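PDB 3L76: aspartokinase from Synechocystis, which probably phosphorylates the beta-carboxyl group of aspartate with ATP, at the head of lysine and threonine synthesis, and binds both amino acids through its ACT domains. Local coordinates for residues S94-Q99 and L145-L150; V273-V278 and A347-E352; R290-Q295 and A328-I333. All coordinates share one frame; numbering follows the deposited sequence. Where two conformers were deposited one is given.

Contact 1. Residues S94-Q99 and L145-L150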
# COMPACT_ATOMS: atom_id res chain seq x y z
N SER A 94 -8.31 -2.72 12.82
CA SER A 94 -7.07 -2.18 12.27
C SER A 94 -7.10 -0.66 12.18
O SER A 94 -7.94 -0.09 11.50
CB SER A 94 -6.80 -2.76 10.89
OG SER A 94 -6.81 -4.17 10.93
N LEU A 95 -6.17 -0.02 12.89
CA LEU A 95 -5.99 1.43 12.80
C LEU A 95 -4.74 1.78 11.97
O LEU A 95 -3.77 1.02 11.92
CB LEU A 95 -5.91 2.06 14.19
CG LEU A 95 -7.20 2.07 15.00
CD1 LEU A 95 -7.02 2.92 16.25
CD2 LEU A 95 -8.36 2.59 14.15
N THR A 96 -4.78 2.95 11.33
CA THR A 96 -3.77 3.35 10.36
C THR A 96 -3.55 4.86 10.41
O THR A 96 -4.43 5.61 10.84
CB THR A 96 -4.20 2.94 8.93
OG1 THR A 96 -3.23 2.05 8.36
CG2 THR A 96 -4.35 4.16 8.04
N GLY A 97 -2.37 5.30 9.97
CA GLY A 97 -2.07 6.71 9.80
C GLY A 97 -2.57 7.62 10.91
O GLY A 97 -2.32 7.38 12.08
N ALA A 98 -3.28 8.68 10.54
CA ALA A 98 -3.67 9.73 11.48
C ALA A 98 -4.54 9.26 12.65
O ALA A 98 -4.77 10.02 13.60
CB ALA A 98 -4.34 10.89 10.75
N GLN A 99 -5.02 8.03 12.58
CA GLN A 99 -5.83 7.48 13.66
C GLN A 99 -4.95 7.04 14.82
O GLN A 99 -5.42 6.89 15.95
CB GLN A 99 -6.66 6.31 13.15
CG GLN A 99 -7.69 6.69 12.09
CD GLN A 99 -8.35 5.48 11.44
OE1 GLN A 99 -7.67 4.53 11.02
NE2 GLN A 99 -9.67 5.51 11.34
N LEU A 145 1.84 13.09 3.87
CA LEU A 145 1.66 11.68 3.51
C LEU A 145 0.62 11.02 4.42
O LEU A 145 0.75 11.08 5.64
CB LEU A 145 3.01 10.93 3.58
N GLU A 146 -0.41 10.40 3.83
CA GLU A 146 -1.50 9.83 4.63
C GLU A 146 -1.09 8.62 5.49
O GLU A 146 -1.56 8.48 6.62
CB GLU A 146 -2.72 9.49 3.75
CG GLU A 146 -3.39 10.72 3.13
CD GLU A 146 -4.14 11.58 4.15
OE1 GLU A 146 -4.26 11.17 5.33
OE2 GLU A 146 -4.61 12.68 3.77
N ILE A 147 -0.24 7.75 4.95
CA ILE A 147 0.31 6.62 5.71
C ILE A 147 1.79 6.37 5.36
O ILE A 147 2.13 6.12 4.20
CB ILE A 147 -0.48 5.30 5.51
CG1 ILE A 147 -1.99 5.56 5.43
CG2 ILE A 147 -0.17 4.32 6.63
CD1 ILE A 147 -2.80 4.31 5.17
N THR A 148 2.65 6.43 6.36
CA THR A 148 4.05 6.07 6.20
C THR A 148 4.56 5.32 7.42
O THR A 148 3.95 5.36 8.49
CB THR A 148 4.94 7.30 5.99
OG1 THR A 148 4.80 8.19 7.11
CG2 THR A 148 4.56 8.03 4.71
N THR A 149 5.68 4.65 7.25
CA THR A 149 6.32 3.96 8.36
C THR A 149 7.52 4.77 8.83
O THR A 149 7.85 5.80 8.24
CB THR A 149 6.75 2.55 7.94
OG1 THR A 149 7.65 2.65 6.83
CG2 THR A 149 5.54 1.74 7.54
N LEU A 150 8.16 4.31 9.91
CA LEU A 150 9.29 5.03 10.49
C LEU A 150 10.64 4.56 9.97
O LEU A 150 11.68 5.13 10.31
CB LEU A 150 9.28 4.93 12.02
CG LEU A 150 8.01 5.41 12.73
CD1 LEU A 150 8.14 5.22 14.23
CD2 LEU A 150 7.73 6.86 12.39
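Gly97 and Ile147 bring the two backbones together where both change direction, their CA atoms 4.7 Å apart: the chain leaves strand 92-96 through a tight turn at Gly97, while residues 146-147 form a corner. The contact is small, burying 147 Å² in all, and rests on van der Waals packing. Its main pair is Thr96 with Ile147, whose side chains cross at about a right angle. The methyl CG2 of Thr96 meets CD1 of Ile147 at 3.3 Å, and Ile147 CG1 follows at 3.8 Å from the same methyl. With CG1 anti to the carbonyl carbon (chi1 -39°) and CG2 anti to the backbone N, the two branches of Ile147 part, CD1 going to Thr96 and CG2 to Gly97 N, 4.1 Å. The hydroxyl of Thr96, also beside Ile147, is hydrogen-bonded to Ala134 O. Gly97 itself offers its bare CA to Glu146 O at 3.7 Å. A side chain here would probably crowd that carbonyl, and the positive phi of 42° also favours glycine. The turn is closed by the backbone bond from Gln99 N to Thr96 O, 3.0 Å, and by a weak bond from Thr96 N to Gln99 OE1. Gln99 NE2 reaches His144 O of the second subunit, where Ile147 also packs on its own counterpart, so the corner forms part of the dimer interface. Within the amino acid kinase domain, strand 130-138 pairs with both strands 92-96 and 145-148, and Ser71 and Gln75 of helix 63-87 pack against Ile147.

Contact 2. Residues V273-V278 and A347-E352. With SO4 (sulfate ion), chain G.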
# COMPACT_ATOMS: atom_id res chain seq x y z
N VAL A 273 45.83 8.80 36.43
CA VAL A 273 47.12 8.17 36.60
C VAL A 273 47.52 7.51 35.27
O VAL A 273 46.74 6.78 34.67
CB VAL A 273 47.11 7.10 37.70
CG1 VAL A 273 48.48 6.52 37.86
CG2 VAL A 273 46.62 7.68 39.03
N ALA A 274 48.74 7.76 34.81
CA ALA A 274 49.23 7.07 33.63
C ALA A 274 50.59 6.42 33.92
O ALA A 274 51.46 7.00 34.57
CB ALA A 274 49.34 8.05 32.44
N LEU A 275 50.73 5.18 33.46
CA LEU A 275 52.02 4.50 33.39
C LEU A 275 52.56 4.61 31.98
O LEU A 275 51.98 4.07 31.05
CB LEU A 275 51.87 3.03 33.75
CG LEU A 275 52.60 2.60 35.01
CD1 LEU A 275 52.51 1.10 35.17
CD2 LEU A 275 54.06 3.08 34.98
N LEU A 276 53.68 5.32 31.82
CA LEU A 276 54.27 5.56 30.51
C LEU A 276 55.35 4.54 30.15
O LEU A 276 56.08 4.07 31.03
CB LEU A 276 54.91 6.95 30.50
CG LEU A 276 54.02 8.13 30.87
CD1 LEU A 276 54.87 9.38 30.98
CD2 LEU A 276 52.90 8.31 29.84
N ARG A 277 55.43 4.22 28.87
CA ARG A 277 56.53 3.43 28.32
C ARG A 277 56.74 2.11 29.05
O ARG A 277 57.85 1.76 29.44
CB ARG A 277 57.84 4.23 28.33
CG ARG A 277 58.88 3.71 27.36
CD ARG A 277 59.96 4.73 27.13
NE ARG A 277 60.82 4.37 26.02
CZ ARG A 277 62.00 4.95 25.79
NH1 ARG A 277 62.45 5.90 26.59
NH2 ARG A 277 62.72 4.57 24.76
N VAL A 278 55.65 1.38 29.23
CA VAL A 278 55.69 0.07 29.84
C VAL A 278 55.92 -0.93 28.69
O VAL A 278 55.70 -0.60 27.53
CB VAL A 278 54.36 -0.18 30.62
CG1 VAL A 278 53.33 -0.85 29.73
CG2 VAL A 278 54.60 -1.00 31.86
N ALA A 347 58.51 2.48 32.38
CA ALA A 347 57.42 2.46 33.35
C ALA A 347 57.49 3.61 34.36
O ALA A 347 57.76 3.39 35.54
CB ALA A 347 57.42 1.12 34.06
N GLU A 348 57.24 4.82 33.90
CA GLU A 348 57.30 6.03 34.71
C GLU A 348 55.87 6.50 34.95
O GLU A 348 55.02 6.37 34.07
CB GLU A 348 58.12 7.10 33.98
CG GLU A 348 57.84 8.54 34.35
CD GLU A 348 58.32 9.52 33.28
OE1 GLU A 348 58.24 10.75 33.53
OE2 GLU A 348 58.77 9.06 32.20
N ILE A 349 55.59 7.03 36.13
CA ILE A 349 54.23 7.39 36.50
C ILE A 349 54.00 8.90 36.44
O ILE A 349 54.85 9.69 36.87
CB ILE A 349 53.88 6.82 37.89
CG1 ILE A 349 54.03 5.30 37.89
CG2 ILE A 349 52.47 7.22 38.31
CD1 ILE A 349 55.48 4.83 37.98
N ILE A 350 52.85 9.30 35.87
CA ILE A 350 52.43 10.70 35.90
C ILE A 350 51.00 10.77 36.39
O ILE A 350 50.29 9.76 36.43
CB ILE A 350 52.58 11.41 34.55
CG1 ILE A 350 51.49 10.92 33.57
CG2 ILE A 350 54.00 11.25 34.02
CD1 ILE A 350 51.77 11.23 32.12
N VAL A 351 50.57 11.97 36.74
CA VAL A 351 49.34 12.15 37.46
C VAL A 351 48.79 13.50 37.02
O VAL A 351 49.56 14.42 36.77
CB VAL A 351 49.64 12.06 38.98
CG1 VAL A 351 49.93 13.43 39.56
CG2 VAL A 351 48.55 11.38 39.70
N GLU A 352 47.47 13.61 36.88
CA GLU A 352 46.87 14.86 36.41
C GLU A 352 45.55 15.13 37.13
O GLU A 352 44.60 14.37 36.98
CB GLU A 352 46.68 14.81 34.90
CG GLU A 352 46.30 16.15 34.25
CD GLU A 352 45.88 15.99 32.82
OE1 GLU A 352 45.82 14.84 32.32
OE2 GLU A 352 45.59 17.02 32.19
S SO4 G . 60.70 1.73 23.23
O1 SO4 G . 59.84 2.57 22.46
O2 SO4 G . 60.22 1.25 24.50
O3 SO4 G . 60.91 0.57 22.40
O4 SO4 G . 61.84 2.52 23.58
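Ala274 and Ile350 form the hydrogen-bonded antiparallel pair at the centre of this strand pairing, with bonds from Ala274 N to Ile350 O and from Ile350 N to Ala274 O, each 3.0 Å. The next such pair, Leu276 with Glu348, is less even: Leu276 N reaches Glu348 O at 2.8 Å, nearly straight, whereas the return bond from Glu348 N to Leu276 O is 3.2 Å. Beyond it Ala347 and Glu348 both face Leu276, a G1 beta bulge, and Ala347 N bonds to Arg277 O, where the first strand turns its corner. Apolar contacts form on both faces. On one, Leu276 crosses Ile350 at about a right angle, CD1 to CG2 3.7 Å, and Ala274 CB lies 3.8 Å from Ile350 CG1. On the other, Leu275 and Ile349 lie side by side, CD2 to CG1 3.7 Å. Arg277 extends to a sulfate, probably from the crystallisation liquor. The strands belong to the sheet of an ACT domain, the Val278 side chain about 4 Å from a bound threonine. Strand 311-318 flanks strand 271-279, helix 323-333 covers the face of Val273, Leu275, Ile349 and Val351, and helix 284-294 touches Leu275 and Val278.

Contact 3. Residues R290-Q295 and A328-I333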
# COMPACT_ATOMS: atom_id res chain seq x y z
N ARG A 290 45.48 -5.72 38.55
CA ARG A 290 45.33 -6.69 39.62
C ARG A 290 45.78 -6.07 40.94
O ARG A 290 45.03 -6.07 41.92
CB ARG A 290 46.09 -7.98 39.33
CG ARG A 290 45.39 -8.95 38.40
CD ARG A 290 46.00 -10.33 38.54
NE ARG A 290 47.46 -10.27 38.47
CZ ARG A 290 48.20 -10.83 37.52
NH1 ARG A 290 47.62 -11.52 36.54
NH2 ARG A 290 49.52 -10.71 37.54
N ASP A 291 47.00 -5.53 40.98
CA ASP A 291 47.52 -4.94 42.20
C ASP A 291 46.69 -3.75 42.67
O ASP A 291 46.36 -3.65 43.85
CB ASP A 291 48.99 -4.54 42.06
CG ASP A 291 49.90 -5.72 41.77
OD1 ASP A 291 49.48 -6.88 42.01
OD2 ASP A 291 51.04 -5.50 41.31
N ILE A 292 46.33 -2.86 41.75
CA ILE A 292 45.46 -1.74 42.10
C ILE A 292 44.15 -2.21 42.76
O ILE A 292 43.67 -1.60 43.72
CB ILE A 292 45.13 -0.87 40.89
CG1 ILE A 292 46.41 -0.25 40.33
CG2 ILE A 292 44.12 0.22 41.25
CD1 ILE A 292 46.22 0.47 39.01
N ALA A 293 43.59 -3.30 42.26
CA ALA A 293 42.33 -3.79 42.78
C ALA A 293 42.49 -4.38 44.17
O ALA A 293 41.57 -4.34 44.99
CB ALA A 293 41.71 -4.79 41.83
N GLN A 294 43.67 -4.93 44.45
CA GLN A 294 43.99 -5.43 45.78
C GLN A 294 43.91 -4.34 46.85
O GLN A 294 43.64 -4.63 48.01
CB GLN A 294 45.36 -6.10 45.80
CG GLN A 294 45.40 -7.50 45.19
CD GLN A 294 46.80 -8.08 45.15
OE1 GLN A 294 47.79 -7.34 45.17
NE2 GLN A 294 46.90 -9.40 45.09
N GLN A 295 44.15 -3.10 46.46
CA GLN A 295 43.87 -1.96 47.33
C GLN A 295 42.38 -1.57 47.38
O GLN A 295 42.02 -0.60 48.04
CB GLN A 295 44.68 -0.75 46.89
CG GLN A 295 46.17 -0.95 46.98
CD GLN A 295 46.60 -1.42 48.36
OE1 GLN A 295 47.30 -2.43 48.49
NE2 GLN A 295 46.19 -0.69 49.40
N ALA A 328 50.40 6.12 44.46
CA ALA A 328 51.35 5.40 45.28
C ALA A 328 51.43 3.92 44.90
O ALA A 328 52.51 3.39 44.69
CB ALA A 328 51.01 5.57 46.76
N VAL A 329 50.27 3.28 44.79
CA VAL A 329 50.21 1.86 44.42
C VAL A 329 50.82 1.62 43.05
O VAL A 329 51.59 0.67 42.86
CB VAL A 329 48.76 1.34 44.37
CG1 VAL A 329 48.77 -0.15 44.09
CG2 VAL A 329 48.05 1.65 45.68
N THR A 330 50.46 2.47 42.10
CA THR A 330 51.02 2.39 40.76
C THR A 330 52.54 2.58 40.80
O THR A 330 53.28 1.82 40.17
CB THR A 330 50.35 3.42 39.80
OG1 THR A 330 48.93 3.19 39.76
CG2 THR A 330 50.92 3.29 38.38
N SER A 331 53.01 3.57 41.56
CA SER A 331 54.44 3.81 41.70
C SER A 331 55.19 2.60 42.23
O SER A 331 56.39 2.46 41.98
CB SER A 331 54.72 5.03 42.59
OG SER A 331 54.50 6.24 41.89
N ALA A 332 54.48 1.72 42.92
CA ALA A 332 55.12 0.57 43.55
C ALA A 332 55.14 -0.68 42.66
O ALA A 332 56.07 -1.48 42.72
CB ALA A 332 54.47 0.27 44.89
N ILE A 333 54.12 -0.85 41.84
CA ILE A 333 54.09 -1.94 40.88
C ILE A 333 55.10 -1.70 39.75
O ILE A 333 55.76 -2.63 39.28
CB ILE A 333 52.71 -2.09 40.24
CG1 ILE A 333 51.62 -2.05 41.31
CG2 ILE A 333 52.65 -3.37 39.43
CD1 ILE A 333 50.24 -1.88 40.73
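Val329, Ile333 and Asp291 carry most of the contact between helices 284-294 and 323-333, whose local axes run roughly antiparallel at 140° and come within 9.7 Å. Val329 points toward the other helix and sits between its last turn and the residue beyond. Its CG2 meets CG of Gln295 at 3.5 Å; that CG, anti to the carbonyl carbon (chi1 -63°), is the atom that meets the valine, and the glutamine chain bends at chi2 beyond it. The other methyl, CG1, stands anti to the backbone N and rests 4.2 Å from Ile292 CA, against the helix backbone itself. In an ACT domain of the beta-alpha-beta-beta-alpha-beta kind these are the two helices that lie side by side on one face of the antiparallel sheet, and on the sheet side Ile292 and Thr330 both touch Phe316 of strand 311-318. Between them Ile292 CD1 approaches Thr330 OG1 at 3.9 Å, a van der Waals contact, since that hydroxyl bonds back to Ala326 O in its own helix. One turn after Val329, Ile333 reaches across with CD1 to Asp291 CB, 3.2 Å, and to Ile292 CG1, 4.2 Å. The Asp291 carboxylate lies against the same side chain, OD2 standing 3.3 Å from Ile333 CG2, while a long, weak ion pair links OD2 to Lys287. An alanine in place of Ile333 would probably open a gap between the helices, leaving Asp291 CB and Ile292 CG1 without their apolar neighbour and the carboxylate less restrained in its rotation. Lys287 and Leu288, a turn earlier on helix 284-294, also pack on Ile333.

Overall arrangement
Contact 1 belongs to the kinase domain and contacts 2 and 3 to an ACT unit on the opposite side of the chain's centre, with centres about 60 Å away. Contact 1 is buried, partly by the second subunit, and relies on a glycine and a few methyl groups; the other two are partly buried and untouched by another chain. Contact 3 is nested within the loop that contact 2 closes. Contact 2 joins strands within the sheet by backbone hydrogen bonds, and contact 3 joins the helices over it by side chains; the layers meet at Thr330, whose CG2 lies 3.8 Å from Leu275 CG.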